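PDB 2FCJ: small TOPRIM domain protein from Geobacillus stearothermophilus, which is of unknown biochemical function but is built on a Toprim domain, so that, like its topoisomerase and primase relatives, it may act on nucleic acids. Local coordinates for residues K6-E11 / A104-R109; K65-F70 / A77-I82; R84-R87 / A91-I94. One frame throughout, in Å; residues are numbered along the deposited sequence.

Contact 1: K6-E11 / A104-R109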
loop_
_atom_site.group_PDB
_atom_site.type_symbol
_atom_site.label_atom_id
_atom_site.label_comp_id
_atom_site.label_asym_id
_atom_site.label_seq_id
_atom_site.Cartn_x
_atom_site.Cartn_y
_atom_site.Cartn_z
ATOM N N LYS A 6 6.764 -9.082 2.328
ATOM C CA LYS A 6 5.681 -8.228 1.864
ATOM C C LYS A 6 6.018 -6.781 2.062
ATOM O O LYS A 6 6.524 -6.384 3.102
ATOM C CB LYS A 6 4.407 -8.571 2.606
ATOM C CG LYS A 6 3.950 -9.986 2.334
ATOM C CD LYS A 6 2.648 -10.274 3.052
ATOM C CE LYS A 6 2.377 -11.765 3.099
ATOM N NZ LYS A 6 0.997 -12.007 3.593
ATOM N N VAL A 7 5.579 -5.976 1.095
ATOM C CA VAL A 7 5.797 -4.542 1.094
ATOM C C VAL A 7 4.520 -3.850 0.611
ATOM O O VAL A 7 3.956 -4.251 -0.418
ATOM C CB VAL A 7 6.922 -4.171 0.121
ATOM C CG1 VAL A 7 7.149 -2.658 0.122
ATOM C CG2 VAL A 7 8.213 -4.911 0.482
ATOM N N ILE A 8 4.031 -2.866 1.368
ATOM C CA ILE A 8 2.934 -2.003 0.918
ATOM C C ILE A 8 3.476 -0.599 0.739
ATOM O O ILE A 8 4.123 -0.059 1.637
ATOM C CB ILE A 8 1.767 -1.992 1.929
ATOM C CG1 ILE A 8 1.169 -3.388 2.043
ATOM C CG2 ILE A 8 0.651 -1.003 1.512
ATOM C CD1 ILE A 8 0.266 -3.542 3.233
ATOM N N ILE A 9 3.188 -0.011 -0.421
ATOM C CA ILE A 9 3.565 1.362 -0.711
ATOM C C ILE A 9 2.322 2.222 -0.696
ATOM O O ILE A 9 1.290 1.848 -1.251
ATOM C CB ILE A 9 4.260 1.448 -2.083
ATOM C CG1 ILE A 9 5.483 0.518 -2.107
ATOM C CG2 ILE A 9 4.655 2.889 -2.405
ATOM C CD1 ILE A 9 6.107 0.327 -3.474
ATOM N N VAL A 10 2.393 3.329 0.030
ATOM C CA VAL A 10 1.314 4.316 0.098
ATOM C C VAL A 10 1.878 5.700 -0.152
ATOM O O VAL A 10 3.099 5.911 -0.117
ATOM C CB VAL A 10 0.627 4.308 1.484
ATOM C CG1 VAL A 10 -0.045 2.950 1.752
ATOM C CG2 VAL A 10 1.624 4.634 2.591
ATOM N N GLU A 11 0.979 6.656 -0.368
ATOM C CA GLU A 11 1.386 8.008 -0.731
ATOM C C GLU A 11 1.606 8.897 0.488
ATOM O O GLU A 11 2.467 9.786 0.472
ATOM C CB GLU A 11 0.360 8.649 -1.674
ATOM C CG GLU A 11 0.766 10.043 -2.186
ATOM C CD GLU A 11 -0.121 10.542 -3.325
ATOM O OE1 GLU A 11 -1.269 10.058 -3.463
ATOM O OE2 GLU A 11 0.319 11.458 -4.061
ATOM N N ALA A 104 -6.253 -9.499 0.201
ATOM C CA ALA A 104 -4.949 -9.678 -0.432
ATOM C C ALA A 104 -4.007 -10.599 0.355
ATOM O O ALA A 104 -2.822 -10.674 0.060
ATOM C CB ALA A 104 -4.297 -8.307 -0.666
ATOM N N ARG A 105 -4.541 -11.282 1.361
ATOM C CA ARG A 105 -3.786 -12.292 2.111
ATOM C C ARG A 105 -2.787 -11.759 3.134
ATOM O O ARG A 105 -1.892 -12.482 3.556
ATOM C CB ARG A 105 -3.125 -13.303 1.164
ATOM C CG ARG A 105 -4.127 -14.164 0.411
ATOM C CD ARG A 105 -3.441 -15.131 -0.539
ATOM N NE ARG A 105 -4.310 -15.501 -1.653
ATOM C CZ ARG A 105 -4.398 -14.817 -2.788
ATOM N NH1 ARG A 105 -3.664 -13.729 -2.968
ATOM N NH2 ARG A 105 -5.217 -15.223 -3.747
ATOM N N PHE A 106 -3.008 -10.541 3.628
ATOM C CA PHE A 106 -2.295 -10.057 4.784
ATOM C C PHE A 106 -2.967 -10.538 6.072
ATOM O O PHE A 106 -4.219 -10.499 6.204
ATOM C CB PHE A 106 -2.272 -8.532 4.775
ATOM C CG PHE A 106 -1.373 -7.943 3.719
ATOM C CD1 PHE A 106 -0.042 -7.706 3.998
ATOM C CD2 PHE A 106 -1.844 -7.653 2.447
ATOM C CE1 PHE A 106 0.800 -7.148 3.045
ATOM C CE2 PHE A 106 -0.984 -7.135 1.489
ATOM C CZ PHE A 106 0.331 -6.888 1.797
ATOM N N ASP A 107 -2.143 -10.831 7.080
ATOM C CA ASP A 107 -2.612 -10.998 8.456
ATOM C C ASP A 107 -2.997 -9.651 9.022
ATOM O O ASP A 107 -2.158 -8.759 9.133
ATOM C CB ASP A 107 -1.490 -11.545 9.339
ATOM C CG ASP A 107 -1.143 -12.980 9.033
ATOM O OD1 ASP A 107 -1.786 -13.581 8.154
ATOM O OD2 ASP A 107 -0.244 -13.520 9.711
ATOM N N VAL A 108 -4.253 -9.521 9.449
ATOM C CA VAL A 108 -4.706 -8.303 10.101
ATOM C C VAL A 108 -5.158 -8.611 11.527
ATOM O O VAL A 108 -5.542 -9.741 11.833
ATOM C CB VAL A 108 -5.845 -7.634 9.304
ATOM C CG1 VAL A 108 -5.397 -7.433 7.862
ATOM C CG2 VAL A 108 -7.103 -8.494 9.329
ATOM N N ARG A 109 -5.076 -7.616 12.391
ATOM C CA ARG A 109 -5.591 -7.723 13.764
ATOM C C ARG A 109 -7.119 -7.893 13.789
ATOM O O ARG A 109 -7.844 -7.160 13.118
ATOM C CB ARG A 109 -5.186 -6.484 14.565
ATOM C CG ARG A 109 -3.678 -6.289 14.695
ATOM C CD ARG A 109 -3.354 -5.017 15.461
ATOM N NE ARG A 109 -3.864 -5.045 16.831
ATOM C CZ ARG A 109 -3.270 -5.674 17.843
ATOM N NH1 ARG A 109 -2.148 -6.357 17.644
ATOM N NH2 ARG A 109 -3.806 -5.628 19.057
HETATM O O HOH W 1 -0.332 -10.882 1.132
#
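Lys6 and Ile8, two residues apart on strand 6-10, both turn inward against the ring of Phe106 in the loop after helix 94-103. Ile8 and the methylenes of Lys6 share the apolar part: Ile8 CG1 touches Phe106 CZ at 3.6 Å while CD1 lies over one ring face, 4.0 Å from the centroid, in a CH-pi contact. Lys6 CD adds packing obliquely at Phe106 CE1, 3.6 Å away. Tyr54, on the neighbouring strand 52-56, meets the same ring edge-to-face.

The polar part lies across the ring from Ile8. The Lys6 chain runs extended beyond CG and carries NZ past the ring, leaving an off-centre cation-pi contact of 4.9 Å to the Phe106 centroid. Water 1 lies over the middle of that face, accepting from Lys6 NZ at 3.0 Å and donating to Ala104 O at 2.7 Å. Glu25 forms the salt bridge of Lys6 and also accepts from Asp107 N.

Arg105, with positive phi, is the C-prime residue of the Schellman motif that ends helix 94-103, and Phe106 leaves directly from it. The helix end is held by Ile8 on one side of the ring and, on the other, by lysine methylenes and a hydrated, Glu25-paired ammonium.

Contact 2: K65-F70 / A77-I82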
loop_
_atom_site.group_PDB
_atom_site.type_symbol
_atom_site.label_atom_id
_atom_site.label_comp_id
_atom_site.label_asym_id
_atom_site.label_seq_id
_atom_site.Cartn_x
_atom_site.Cartn_y
_atom_site.Cartn_z
ATOM N N LYS A 65 -2.638 9.186 -10.615
ATOM C CA LYS A 65 -1.345 9.616 -11.145
ATOM C C LYS A 65 -0.216 8.696 -10.666
ATOM O O LYS A 65 0.689 8.325 -11.421
ATOM C CB LYS A 65 -1.049 11.050 -10.704
ATOM C CG LYS A 65 0.217 11.644 -11.295
ATOM C CD LYS A 65 0.152 13.172 -11.312
ATOM C CE LYS A 65 0.548 13.751 -9.954
ATOM N NZ LYS A 65 0.955 15.189 -10.051
ATOM N N LEU A 66 -0.238 8.380 -9.380
ATOM C CA LEU A 66 0.744 7.487 -8.812
ATOM C C LEU A 66 0.596 6.084 -9.385
ATOM O O LEU A 66 1.573 5.463 -9.773
ATOM C CB LEU A 66 0.585 7.467 -7.298
ATOM C CG LEU A 66 1.682 6.755 -6.515
ATOM C CD1 LEU A 66 3.036 7.431 -6.750
ATOM C CD2 LEU A 66 1.341 6.777 -5.031
ATOM N N ARG A 67 -0.636 5.626 -9.540
ATOM C CA ARG A 67 -0.825 4.318 -10.166
ATOM C C ARG A 67 -0.274 4.286 -11.582
ATOM O O ARG A 67 0.343 3.296 -11.994
ATOM C CB ARG A 67 -2.291 3.913 -10.188
ATOM C CG ARG A 67 -2.849 3.609 -8.826
ATOM C CD ARG A 67 -4.149 2.876 -8.967
ATOM N NE ARG A 67 -4.849 2.832 -7.698
ATOM C CZ ARG A 67 -4.555 1.978 -6.722
ATOM N NH1 ARG A 67 -3.597 1.075 -6.891
ATOM N NH2 ARG A 67 -5.246 2.011 -5.587
ATOM N N ARG A 68 -0.499 5.350 -12.340
ATOM C CA ARG A 68 -0.034 5.403 -13.711
ATOM C C ARG A 68 1.488 5.351 -13.770
ATOM O O ARG A 68 2.065 4.647 -14.604
ATOM C CB ARG A 68 -0.539 6.672 -14.388
ATOM C CG ARG A 68 -0.215 6.682 -15.872
ATOM C CD ARG A 68 -0.864 7.850 -16.572
ATOM N NE ARG A 68 -0.638 9.077 -15.825
ATOM C CZ ARG A 68 -1.393 10.164 -15.919
ATOM N NH1 ARG A 68 -2.414 10.203 -16.767
ATOM N NH2 ARG A 68 -1.100 11.228 -15.189
ATOM N N GLN A 69 2.135 6.073 -12.858
ATOM C CA GLN A 69 3.591 6.051 -12.782
ATOM C C GLN A 69 4.079 4.637 -12.482
ATOM O O GLN A 69 5.058 4.160 -13.072
ATOM C CB GLN A 69 4.076 7.013 -11.710
ATOM C CG GLN A 69 5.567 7.169 -11.716
ATOM C CD GLN A 69 6.056 8.003 -10.575
ATOM O OE1 GLN A 69 5.359 8.180 -9.569
ATOM N NE2 GLN A 69 7.277 8.511 -10.707
ATOM N N PHE A 70 3.419 3.977 -11.538
ATOM C CA PHE A 70 3.803 2.620 -11.182
ATOM C C PHE A 70 3.619 1.637 -12.333
ATOM O O PHE A 70 4.407 0.713 -12.488
ATOM C CB PHE A 70 3.060 2.130 -9.932
ATOM C CG PHE A 70 3.761 2.472 -8.634
ATOM C CD1 PHE A 70 3.909 3.785 -8.225
ATOM C CD2 PHE A 70 4.313 1.482 -7.839
ATOM C CE1 PHE A 70 4.566 4.100 -7.026
ATOM C CE2 PHE A 70 4.962 1.796 -6.646
ATOM C CZ PHE A 70 5.086 3.104 -6.251
ATOM N N ALA A 77 4.605 -4.285 -9.034
ATOM C CA ALA A 77 3.793 -3.965 -7.876
ATOM C C ALA A 77 2.330 -4.234 -8.165
ATOM O O ALA A 77 1.786 -3.771 -9.179
ATOM C CB ALA A 77 3.992 -2.513 -7.478
ATOM N N GLU A 78 1.684 -4.981 -7.277
ATOM C CA GLU A 78 0.264 -5.281 -7.415
ATOM C C GLU A 78 -0.592 -4.157 -6.849
ATOM O O GLU A 78 -0.363 -3.693 -5.724
ATOM C CB GLU A 78 -0.036 -6.569 -6.653
ATOM C CG GLU A 78 -1.462 -7.055 -6.733
ATOM C CD GLU A 78 -1.642 -8.375 -6.015
ATOM O OE1 GLU A 78 -0.620 -9.024 -5.719
ATOM O OE2 GLU A 78 -2.802 -8.756 -5.758
ATOM N N HIS A 79 -1.614 -3.750 -7.584
ATOM C CA HIS A 79 -2.448 -2.645 -7.145
ATOM C C HIS A 79 -3.601 -3.091 -6.257
ATOM O O HIS A 79 -4.350 -4.000 -6.623
ATOM C CB HIS A 79 -2.971 -1.867 -8.352
ATOM C CG HIS A 79 -1.894 -1.170 -9.121
ATOM N ND1 HIS A 79 -1.947 0.167 -9.442
ATOM C CD2 HIS A 79 -0.702 -1.620 -9.580
ATOM C CE1 HIS A 79 -0.859 0.498 -10.116
ATOM N NE2 HIS A 79 -0.062 -0.553 -10.161
ATOM N N LEU A 80 -3.701 -2.490 -5.078
ATOM C CA LEU A 80 -4.818 -2.711 -4.165
ATOM C C LEU A 80 -5.696 -1.484 -4.159
ATOM O O LEU A 80 -5.219 -0.367 -4.353
ATOM C CB LEU A 80 -4.298 -2.939 -2.751
ATOM C CG LEU A 80 -3.433 -4.183 -2.582
ATOM C CD1 LEU A 80 -3.026 -4.330 -1.131
ATOM C CD2 LEU A 80 -4.203 -5.404 -3.057
ATOM N N TYR A 81 -6.992 -1.694 -3.974
ATOM C CA TYR A 81 -7.962 -0.631 -4.152
ATOM C C TYR A 81 -8.887 -0.648 -2.955
ATOM O O TYR A 81 -9.365 -1.709 -2.551
ATOM C CB TYR A 81 -8.784 -0.865 -5.425
ATOM C CG TYR A 81 -7.974 -0.914 -6.699
ATOM C CD1 TYR A 81 -7.695 0.244 -7.414
ATOM C CD2 TYR A 81 -7.508 -2.122 -7.203
ATOM C CE1 TYR A 81 -6.968 0.199 -8.587
ATOM C CE2 TYR A 81 -6.733 -2.165 -8.342
ATOM C CZ TYR A 81 -6.475 -1.012 -9.031
ATOM O OH TYR A 81 -5.754 -1.080 -10.205
ATOM N N ILE A 82 -9.087 0.502 -2.343
ATOM C CA ILE A 82 -10.272 0.693 -1.542
ATOM C C ILE A 82 -11.489 0.944 -2.422
ATOM O O ILE A 82 -11.373 1.217 -3.624
ATOM C CB ILE A 82 -10.113 1.815 -0.511
ATOM C CG1 ILE A 82 -9.768 3.132 -1.196
ATOM C CG2 ILE A 82 -9.051 1.451 0.530
ATOM C CD1 ILE A 82 -10.198 4.324 -0.392
HETATM O O HOH W 2 -7.861 2.665 -4.283
#
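Arg67 and His79 face each other with CA atoms 7.8 Å apart, the axes of helix 65-70 and strand 78-80 running nearly antiparallel at 166°. From the helix, Arg67 reaches out with its chain extended from CG to NE, passing the imidazole of His79 as that ring comes the other way. CG and CD lie along the ring, CD 3.5 Å from His79 ND1, while the backbone Arg67 O sits in the imidazole plane at its edge, near CE1.

The guanidinium ends at the backbone carbonyl of Leu80. Arg67 NH2 donates to Leu80 O at 2.7 Å, the acceptor tilted 23° out of the guanidinium plane, and Arg67 NH1 adds a weak bond to the same oxygen. This is the helix and second strand of the beta-alpha-beta unit 52-56, 61-73, 78-80, and the arginine bridges both strands: NH1 also bonds weakly to Leu55 O on strand 52-56. Tyr81 lies over one guanidinium face, its CE1 3.5 Å from Arg67 CZ and the two planes 33° apart. Water 2 accepts from Arg67 NH2 at 3.0 Å and, weakly, from Ile82 N.

One helical turn on, Phe70 packs without a hydrogen bond to the strand: its CB nears His79 NE2, its ring edge meets Ala77 (CD2 to CB 4.0 Å), and its side chain also packs against Leu55 and against Leu41 of helix 38-47.

Contact 3: R84-R87 / A91-I94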
loop_
_atom_site.group_PDB
_atom_site.type_symbol
_atom_site.label_atom_id
_atom_site.label_comp_id
_atom_site.label_asym_id
_atom_site.label_seq_id
_atom_site.Cartn_x
_atom_site.Cartn_y
_atom_site.Cartn_z
ATOM N N ARG A 84 -14.043 2.794 -4.180
ATOM C CA ARG A 84 -13.934 4.188 -4.592
ATOM C C ARG A 84 -15.061 5.021 -3.965
ATOM O O ARG A 84 -15.010 6.255 -3.978
ATOM C CB ARG A 84 -13.891 4.329 -6.117
ATOM C CG ARG A 84 -15.154 3.864 -6.811
ATOM C CD ARG A 84 -15.014 3.851 -8.331
ATOM N NE ARG A 84 -14.196 2.751 -8.828
ATOM C CZ ARG A 84 -14.669 1.542 -9.127
ATOM N NH1 ARG A 84 -15.948 1.253 -8.935
ATOM N NH2 ARG A 84 -13.855 0.611 -9.607
ATOM N N ALA A 85 -16.002 4.348 -3.303
ATOM C CA ALA A 85 -17.051 5.027 -2.539
ATOM C C ALA A 85 -16.557 5.647 -1.234
ATOM O O ALA A 85 -17.223 6.504 -0.650
ATOM C CB ALA A 85 -18.230 4.085 -2.280
ATOM N N TYR A 86 -15.369 5.253 -0.788
ATOM C CA TYR A 86 -14.755 5.895 0.374
ATOM C C TYR A 86 -13.650 6.881 -0.074
ATOM O O TYR A 86 -13.268 7.774 0.676
ATOM C CB TYR A 86 -14.218 4.839 1.373
ATOM C CG TYR A 86 -15.262 4.186 2.307
ATOM C CD1 TYR A 86 -15.914 4.917 3.300
ATOM C CD2 TYR A 86 -15.462 2.807 2.300
ATOM C CE1 TYR A 86 -16.837 4.306 4.175
ATOM C CE2 TYR A 86 -16.367 2.194 3.174
ATOM C CZ TYR A 86 -17.048 2.936 4.107
ATOM O OH TYR A 86 -17.948 2.294 4.953
ATOM N N ARG A 87 -13.182 6.738 -1.309
ATOM C CA ARG A 87 -12.334 7.757 -1.938
ATOM C C ARG A 87 -10.853 7.703 -1.526
ATOM O O ARG A 87 -9.970 7.477 -2.362
ATOM C CB ARG A 87 -12.878 9.155 -1.654
ATOM C CG ARG A 87 -12.395 10.199 -2.642
ATOM C CD ARG A 87 -12.814 11.604 -2.210
ATOM N NE ARG A 87 -11.996 12.635 -2.841
ATOM C CZ ARG A 87 -12.167 13.941 -2.656
ATOM N NH1 ARG A 87 -11.367 14.810 -3.262
ATOM N NH2 ARG A 87 -13.131 14.378 -1.855
ATOM N N ALA A 91 -9.885 8.090 4.651
ATOM C CA ALA A 91 -11.299 8.269 4.972
ATOM C C ALA A 91 -11.947 6.932 5.320
ATOM O O ALA A 91 -12.925 6.870 6.077
ATOM C CB ALA A 91 -12.025 8.923 3.802
ATOM N N ALA A 92 -11.397 5.861 4.758
ATOM C CA ALA A 92 -12.007 4.546 4.886
ATOM C C ALA A 92 -12.026 4.083 6.331
ATOM O O ALA A 92 -11.105 4.343 7.090
ATOM C CB ALA A 92 -11.272 3.541 4.010
ATOM N N PRO A 93 -13.097 3.385 6.728
ATOM C CA PRO A 93 -13.123 2.829 8.067
ATOM C C PRO A 93 -12.018 1.809 8.251
ATOM O O PRO A 93 -11.631 1.107 7.305
ATOM C CB PRO A 93 -14.488 2.121 8.142
ATOM C CG PRO A 93 -15.271 2.611 7.017
ATOM C CD PRO A 93 -14.313 3.059 5.965
ATOM N N ILE A 94 -11.517 1.724 9.474
ATOM C CA ILE A 94 -10.488 0.747 9.787
ATOM C C ILE A 94 -10.869 -0.666 9.329
ATOM O O ILE A 94 -10.042 -1.383 8.768
ATOM C CB ILE A 94 -10.108 0.801 11.281
ATOM C CG1 ILE A 94 -9.403 2.131 11.598
ATOM C CG2 ILE A 94 -9.194 -0.356 11.639
ATOM C CD1 ILE A 94 -8.962 2.283 13.053
#
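In the long connection that takes the chain from strand 78-80 to helix 94-103, Tyr86 folds back so that Pro93, the N-cap residue of that helix, meets its ring. The phenol ring and the pyrrolidine approach from opposite directions. Pro93 CD lies over the centre of the ring, 3.3 Å from the centroid and only 15° off the ring normal, which makes this a close CH-pi contact. Its neighbour CG reaches further out along the ring, to 3.4 Å from Tyr86 OH, so the proline covers the phenol from its middle to its hydroxyl end. A CD methylene bonded to the amide nitrogen is slightly electron-poor, and its hydrogens probably suit the pi cloud well.

The first torsion of Tyr86 sends the ring this way: with CG anti to the carbonyl carbon (chi1 -80°), it extends toward the residues that lead into the helix. The loop is short, only three residues separating Arg87 from Ala91, and its return limb becomes the helix start: Pro93 holds the cap position and Ile94 is already helical. At the root of the side chain, on the same side as the proline, Tyr86 CB rests on Ala92 CB at 4.2 Å, a looser apolar touch than that of the proline. His96, in the first turn of helix 94-103, also meets the tyrosine ring, with the two planes at about 45°. On the same return limb, the carbonyl oxygen of Ala92 accepts a hydrogen bond from Lys18 NZ of helix 13-22.

How the contacts relate
Contact 2 is the buried one, and contact 1 is partly buried close to the centre of the chain; contact 3 lies about 14 Å from that centre, in a peripheral loop. Contacts 1 and 2 both reach the four-stranded parallel sheet and touch each other, through Ile9 on Phe70 and Ala104 on Leu80. Contacts 1 and 3 instead share helix 94-103, at its end and at its start respectively. Chemistry follows place: contact 2 sinks a guanidinium among backbone carbonyls, contact 1 pairs apolar packing with an ammonium bridged through a water, and contact 3 rests on CH-pi and apolar packing. Ile82 against Arg87 joins contacts 2 and 3.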